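Local coordinates for laminin subunit ALPHA-1 (Mus musculus, PDB 2JD4), which forms part of the laminin-111 heterotrimer of basement membranes, whose C-terminal LG4-5 domain pair probably attaches the network to cell surfaces, at residues V236-A247 and S317-G328. The protein carries 4 engineered substitutions. Residues are numbered along the deposited sequence; the frame is centred on the assembly and turned at random.
Sequences VLLGISSAKVDA and SADTNDPIYVGG. With MG (magnesium ion), chain D.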
ATOM      1  N   VAL A 236      -5.851  -8.952  16.662  1.00 14.90           N
ATOM      2  CA  VAL A 236      -5.053  -9.932  15.947  1.00 17.10           C
ATOM      3  C   VAL A 236      -4.179  -9.198  14.935  1.00 16.82           C
ATOM      4  O   VAL A 236      -4.643  -8.285  14.262  1.00 16.87           O
ATOM      5  CB  VAL A 236      -5.952 -10.930  15.184  1.00 18.77           C
ATOM      6  CG1 VAL A 236      -5.089 -11.832  14.308  1.00 18.56           C
ATOM      7  CG2 VAL A 236      -6.783 -11.754  16.175  1.00 17.91           C
ATOM      8  N   LEU A 237      -2.918  -9.599  14.825  1.00 17.21           N
ATOM      9  CA  LEU A 237      -2.009  -8.969  13.872  1.00 17.47           C
ATOM     10  C   LEU A 237      -1.776  -9.852  12.648  1.00 19.40           C
ATOM     11  O   LEU A 237      -1.944  -9.403  11.510  1.00 16.27           O
ATOM     12  CB  LEU A 237      -0.667  -8.652  14.548  1.00 19.07           C
ATOM     13  CG  LEU A 237      -0.699  -7.559  15.628  1.00 21.43           C
ATOM     14  CD1 LEU A 237       0.632  -7.522  16.381  1.00 16.63           C
ATOM     15  CD2 LEU A 237      -0.984  -6.202  14.971  1.00 19.73           C
ATOM     16  N   LEU A 238      -1.407 -11.111  12.875  1.00 16.43           N
ATOM     17  CA  LEU A 238      -1.145 -12.010  11.764  1.00 17.64           C
ATOM     18  C   LEU A 238      -1.316 -13.487  12.113  1.00 19.44           C
ATOM     19  O   LEU A 238      -1.057 -13.906  13.245  1.00 20.80           O
ATOM     20  CB  LEU A 238       0.272 -11.751  11.230  1.00 15.60           C
ATOM     21  CG  LEU A 238       0.809 -12.498  10.005  1.00 21.71           C
ATOM     22  CD1 LEU A 238       1.821 -11.612   9.281  1.00 19.14           C
ATOM     23  CD2 LEU A 238       1.433 -13.833  10.426  1.00 21.97           C
ATOM     24  N   GLY A 239      -1.768 -14.260  11.125  1.00 18.08           N
ATOM     25  CA  GLY A 239      -1.960 -15.686  11.303  1.00 17.71           C
ATOM     26  C   GLY A 239      -1.841 -16.467  10.003  1.00 18.73           C
ATOM     27  O   GLY A 239      -2.339 -16.045   8.951  1.00 15.53           O
ATOM     28  N   ILE A 240      -1.149 -17.602  10.066  1.00 18.22           N
ATOM     29  CA  ILE A 240      -0.989 -18.486   8.911  1.00 20.39           C
ATOM     30  C   ILE A 240      -1.261 -19.875   9.474  1.00 18.59           C
ATOM     31  O   ILE A 240      -0.482 -20.378  10.287  1.00 16.88           O
ATOM     32  CB  ILE A 240       0.446 -18.437   8.344  1.00 22.85           C
ATOM     33  CG1 ILE A 240       0.823 -16.990   8.002  1.00 21.22           C
ATOM     34  CG2 ILE A 240       0.536 -19.301   7.088  1.00 22.48           C
ATOM     35  CD1 ILE A 240       2.255 -16.834   7.517  1.00 27.15           C
ATOM     36  N   SER A 241      -2.354 -20.498   9.047  1.00 16.77           N
ATOM     37  CA  SER A 241      -2.713 -21.801   9.596  1.00 18.19           C
ATOM     38  C   SER A 241      -3.244 -22.838   8.615  1.00 20.43           C
ATOM     39  O   SER A 241      -3.926 -22.509   7.644  1.00 22.05           O
ATOM     40  CB  SER A 241      -3.751 -21.599  10.701  1.00 16.25           C
ATOM     41  OG  SER A 241      -4.192 -22.838  11.238  1.00 21.10           O
ATOM     42  N   SER A 242      -2.915 -24.101   8.877  1.00 22.27           N
ATOM     43  CA  SER A 242      -3.409 -25.197   8.054  1.00 24.38           C
ATOM     44  C   SER A 242      -4.785 -25.511   8.645  1.00 26.61           C
ATOM     45  O   SER A 242      -5.115 -25.031   9.730  1.00 28.25           O
ATOM     46  CB  SER A 242      -2.509 -26.423   8.189  1.00 26.65           C
ATOM     47  OG  SER A 242      -2.546 -26.928   9.514  1.00 34.79           O
ATOM     48  N   ALA A 243      -5.586 -26.304   7.945  1.00 25.98           N
ATOM     49  CA  ALA A 243      -6.906 -26.658   8.448  1.00 29.24           C
ATOM     50  C   ALA A 243      -6.768 -27.737   9.527  1.00 30.66           C
ATOM     51  O   ALA A 243      -7.760 -28.196  10.094  1.00 31.48           O
ATOM     52  CB  ALA A 243      -7.789 -27.159   7.303  1.00 29.40           C
ATOM     53  N   LYS A 244      -5.529 -28.127   9.810  1.00 31.06           N
ATOM     54  CA  LYS A 244      -5.254 -29.150  10.811  1.00 32.55           C
ATOM     55  C   LYS A 244      -4.619 -28.610  12.093  1.00 30.06           C
ATOM     56  O   LYS A 244      -5.299 -27.970  12.901  1.00 28.16           O
ATOM     57  CB  LYS A 244      -4.358 -30.242  10.212  1.00 38.32           C
ATOM     58  CG  LYS A 244      -4.973 -30.955   9.017  1.00 41.04           C
ATOM     59  CD  LYS A 244      -4.041 -32.026   8.470  1.00 44.31           C
ATOM     60  CE  LYS A 244      -4.625 -32.684   7.230  1.00 46.98           C
ATOM     61  NZ  LYS A 244      -5.931 -33.341   7.510  1.00 48.96           N
ATOM     62  N   VAL A 245      -3.320 -28.861  12.270  1.00 24.83           N
ATOM     63  CA  VAL A 245      -2.600 -28.434  13.472  1.00 22.94           C
ATOM     64  C   VAL A 245      -1.492 -27.381  13.263  1.00 23.55           C
ATOM     65  O   VAL A 245      -1.466 -26.346  13.939  1.00 21.92           O
ATOM     66  CB  VAL A 245      -1.979 -29.664  14.183  1.00 23.04           C
ATOM     67  CG1 VAL A 245      -1.278 -29.237  15.469  1.00 19.02           C
ATOM     68  CG2 VAL A 245      -3.066 -30.695  14.486  1.00 21.73           C
ATOM     69  N   ASP A 246      -0.570 -27.651  12.347  1.00 24.45           N
ATOM     70  CA  ASP A 246       0.537 -26.732  12.072  1.00 22.16           C
ATOM     71  C   ASP A 246       0.078 -25.291  11.803  1.00 21.33           C
ATOM     72  O   ASP A 246      -0.744 -25.052  10.916  1.00 22.99           O
ATOM     73  CB  ASP A 246       1.350 -27.253  10.884  1.00 21.21           C
ATOM     74  CG  ASP A 246       2.156 -28.498  11.232  1.00 27.40           C
ATOM     75  OD1 ASP A 246       1.828 -29.156  12.240  1.00 22.87           O
ATOM     76  OD2 ASP A 246       3.110 -28.814  10.496  1.00 26.67           O
ATOM     77  N   ALA A 247       0.623 -24.340  12.561  1.00 23.09           N
ATOM     78  CA  ALA A 247       0.262 -22.928  12.398  1.00 23.56           C
ATOM     79  C   ALA A 247       1.091 -21.972  13.256  1.00 25.31           C
ATOM     80  O   ALA A 247       1.757 -22.389  14.206  1.00 23.47           O
ATOM     81  CB  ALA A 247      -1.218 -22.739  12.718  1.00 23.41           C
ATOM     82  N   SER A 317       9.182 -28.185  11.854  1.00 36.01           N
ATOM     83  CA  SER A 317       8.593 -27.554  10.680  1.00 34.63           C
ATOM     84  C   SER A 317       7.116 -27.212  10.842  1.00 36.31           C
ATOM     85  O   SER A 317       6.308 -28.058  11.220  1.00 32.82           O
ATOM     86  CB  SER A 317       8.773 -28.456   9.456  1.00 35.13           C
ATOM     87  OG  SER A 317       8.130 -27.913   8.314  1.00 34.36           O
ATOM     88  N   ALA A 318       6.773 -25.954  10.576  1.00 36.15           N
ATOM     89  CA  ALA A 318       5.383 -25.517  10.647  1.00 33.58           C
ATOM     90  C   ALA A 318       4.902 -25.703   9.221  1.00 31.80           C
ATOM     91  O   ALA A 318       5.051 -24.820   8.372  1.00 30.43           O
ATOM     92  CB  ALA A 318       5.296 -24.059  11.053  1.00 33.73           C
ATOM     93  N   ASP A 319       4.337 -26.870   8.956  1.00 27.82           N
ATOM     94  CA  ASP A 319       3.885 -27.189   7.618  1.00 27.64           C
ATOM     95  C   ASP A 319       2.571 -26.557   7.216  1.00 29.34           C
ATOM     96  O   ASP A 319       1.542 -27.224   7.135  1.00 28.24           O
ATOM     97  CB  ASP A 319       3.832 -28.705   7.450  1.00 26.17           C
ATOM     98  CG  ASP A 319       5.185 -29.345   7.683  1.00 25.67           C
ATOM     99  OD1 ASP A 319       6.125 -29.045   6.913  1.00 31.46           O
ATOM    100  OD2 ASP A 319       5.315 -30.125   8.645  1.00 25.96           O
ATOM    101  N   THR A 320       2.623 -25.252   6.970  1.00 30.34           N
ATOM    102  CA  THR A 320       1.453 -24.513   6.535  1.00 31.28           C
ATOM    103  C   THR A 320       1.532 -24.483   5.018  1.00 32.87           C
ATOM    104  O   THR A 320       2.581 -24.752   4.434  1.00 32.05           O
ATOM    105  CB  THR A 320       1.467 -23.055   7.046  1.00 31.05           C
ATOM    106  OG1 THR A 320       2.500 -22.320   6.375  1.00 28.67           O
ATOM    107  CG2 THR A 320       1.718 -23.018   8.545  1.00 31.54           C
ATOM    108  N   ASN A 321       0.414 -24.158   4.388  1.00 33.09           N
ATOM    109  CA  ASN A 321       0.334 -24.062   2.939  1.00 31.69           C
ATOM    110  C   ASN A 321      -0.977 -23.330   2.764  1.00 30.89           C
ATOM    111  O   ASN A 321      -1.872 -23.780   2.046  1.00 29.01           O
ATOM    112  CB  ASN A 321       0.258 -25.456   2.307  1.00 34.19           C
ATOM    113  CG  ASN A 321       0.664 -25.455   0.845  1.00 38.41           C
ATOM    114  OD1 ASN A 321       0.651 -26.493   0.182  1.00 40.56           O
ATOM    115  ND2 ASN A 321       1.033 -24.284   0.334  1.00 34.09           N
ATOM    116  N   ASP A 322      -1.072 -22.186   3.438  1.00 27.01           N
ATOM    117  CA  ASP A 322      -2.291 -21.398   3.434  1.00 25.75           C
ATOM    118  C   ASP A 322      -2.059 -19.892   3.347  1.00 24.06           C
ATOM    119  O   ASP A 322      -0.928 -19.419   3.438  1.00 22.95           O
ATOM    120  CB  ASP A 322      -3.076 -21.742   4.697  1.00 27.20           C
ATOM    121  CG  ASP A 322      -3.322 -23.239   4.831  1.00 27.91           C
ATOM    122  OD1 ASP A 322      -4.465 -23.678   4.606  1.00 26.12           O
ATOM    123  OD2 ASP A 322      -2.368 -23.975   5.146  1.00 25.00           O
ATOM    124  N   PRO A 323      -3.141 -19.120   3.148  1.00 23.28           N
ATOM    125  CA  PRO A 323      -3.025 -17.662   3.048  1.00 24.26           C
ATOM    126  C   PRO A 323      -2.574 -17.000   4.343  1.00 21.47           C
ATOM    127  O   PRO A 323      -2.656 -17.585   5.424  1.00 20.40           O
ATOM    128  CB  PRO A 323      -4.439 -17.227   2.645  1.00 24.81           C
ATOM    129  CG  PRO A 323      -4.964 -18.423   1.905  1.00 23.64           C
ATOM    130  CD  PRO A 323      -4.495 -19.562   2.774  1.00 21.51           C
ATOM    131  N   ILE A 324      -2.091 -15.770   4.220  1.00 22.60           N
ATOM    132  CA  ILE A 324      -1.646 -15.006   5.371  1.00 19.58           C
ATOM    133  C   ILE A 324      -2.754 -14.022   5.730  1.00 18.84           C
ATOM    134  O   ILE A 324      -3.091 -13.141   4.938  1.00 20.10           O
ATOM    135  CB  ILE A 324      -0.365 -14.201   5.057  1.00 22.61           C
ATOM    136  CG1 ILE A 324       0.777 -15.149   4.678  1.00 21.26           C
ATOM    137  CG2 ILE A 324       0.032 -13.361   6.267  1.00 20.08           C
ATOM    138  CD1 ILE A 324       2.045 -14.426   4.253  1.00 24.59           C
ATOM    139  N   TYR A 325      -3.322 -14.181   6.918  1.00 19.46           N
ATOM    140  CA  TYR A 325      -4.385 -13.294   7.371  1.00 17.17           C
ATOM    141  C   TYR A 325      -3.813 -12.178   8.224  1.00 17.78           C
ATOM    142  O   TYR A 325      -3.127 -12.430   9.212  1.00 18.15           O
ATOM    143  CB  TYR A 325      -5.452 -14.088   8.137  1.00 13.92           C
ATOM    144  CG  TYR A 325      -6.414 -14.793   7.203  1.00 16.68           C
ATOM    145  CD1 TYR A 325      -6.066 -15.994   6.581  1.00 17.80           C
ATOM    146  CD2 TYR A 325      -7.627 -14.195   6.850  1.00 17.60           C
ATOM    147  CE1 TYR A 325      -6.902 -16.577   5.617  1.00 18.86           C
ATOM    148  CE2 TYR A 325      -8.466 -14.766   5.894  1.00 15.95           C
ATOM    149  CZ  TYR A 325      -8.095 -15.955   5.277  1.00 22.48           C
ATOM    150  OH  TYR A 325      -8.905 -16.500   4.304  1.00 24.95           O
ATOM    151  N   VAL A 326      -4.089 -10.939   7.821  1.00 16.93           N
ATOM    152  CA  VAL A 326      -3.577  -9.773   8.532  1.00 16.96           C
ATOM    153  C   VAL A 326      -4.662  -8.938   9.203  1.00 14.57           C
ATOM    154  O   VAL A 326      -5.648  -8.568   8.576  1.00 16.93           O
ATOM    155  CB  VAL A 326      -2.792  -8.849   7.572  1.00 18.47           C
ATOM    156  CG1 VAL A 326      -2.149  -7.725   8.360  1.00 16.07           C
ATOM    157  CG2 VAL A 326      -1.742  -9.655   6.805  1.00 14.46           C
ATOM    158  N   GLY A 327      -4.475  -8.652  10.488  1.00 17.02           N
ATOM    159  CA  GLY A 327      -5.436  -7.835  11.214  1.00 17.19           C
ATOM    160  C   GLY A 327      -6.715  -8.509  11.684  1.00 18.43           C
ATOM    161  O   GLY A 327      -7.579  -7.849  12.275  1.00 14.94           O
ATOM    162  N   GLY A 328      -6.845  -9.810  11.432  1.00 15.76           N
ATOM    163  CA  GLY A 328      -8.043 -10.537  11.838  1.00 16.52           C
ATOM    164  C   GLY A 328      -8.347 -11.695  10.903  1.00 17.69           C
ATOM    165  O   GLY A 328      -7.505 -12.066  10.084  1.00 18.82           O
TER
HETATM  166 MG    MG D4062       4.076 -30.811  10.330  1.00 26.74          MG
HETATM  167  O   HOH W   1      -4.061 -19.112   7.263  1.00 16.62           O
HETATM  168  O   HOH W   2       2.948 -31.453  12.142  1.00 26.81           O
HETATM  169  O   HOH W   3       5.852 -30.613  11.562  1.00 36.41           O
HETATM  170  O   HOH W   4       2.602 -31.196   9.040  1.00 22.35           O
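Asp246 and Asp319 converge on one magnesium ion, each through a single carboxylate oxygen: the metal lies 2.2 Å from Asp246 OD2, whereas Asp246 OD1 accepts from a metal-bound water. Asp246 OD2 is gripped twice, since Asp319 N donates to its anti side at 2.8 Å, 20° out of the carboxylate plane. Ser317 OG meets Asp319 OD1 from above that carboxylate's plane, which probably limits its rotation, and three waters bring the modelled ligands to five.

Strands 236-241 and 322-326 run antiparallel, their short axes 4.8 Å apart at closest approach. Gly239 and Tyr325 form the hydrogen-bonded pair, Tyr325 N reaching Gly239 O at 2.9 Å and nearly linearly (167°). On the face carrying Leu238 and Val326, Ile240 and Ile324 run alongside each other in the same direction, with Ile240 CD1 3.6 Å from Ile324 CG1. With chi1 at -61°, Ile324 CG2 stands anti to the backbone N and turns to Leu238 CG, 3.9 Å away. The Ile240 and Thr320 side chains cross at about a right angle, Ile240 CG2 against Thr320 OG1, which bonds to Tyr216 and Val218.

Water 1 bridges Ser241 N and Pro323 O. Ser241 O lies over the face of the Asp322 carboxylate, 3.0 Å from Asp322 CG, acceptors that do not bond; Asp322 OD2 also touches Ser242 CA and accepts from Asn321 N. With an alanine here, Asn321 N would probably lose this acceptor and a gap open under Ser241 O. Paired strands whose adjoining loops supply aspartates to a rim-bound metal are characteristic of the laminin G-like beta-sandwich.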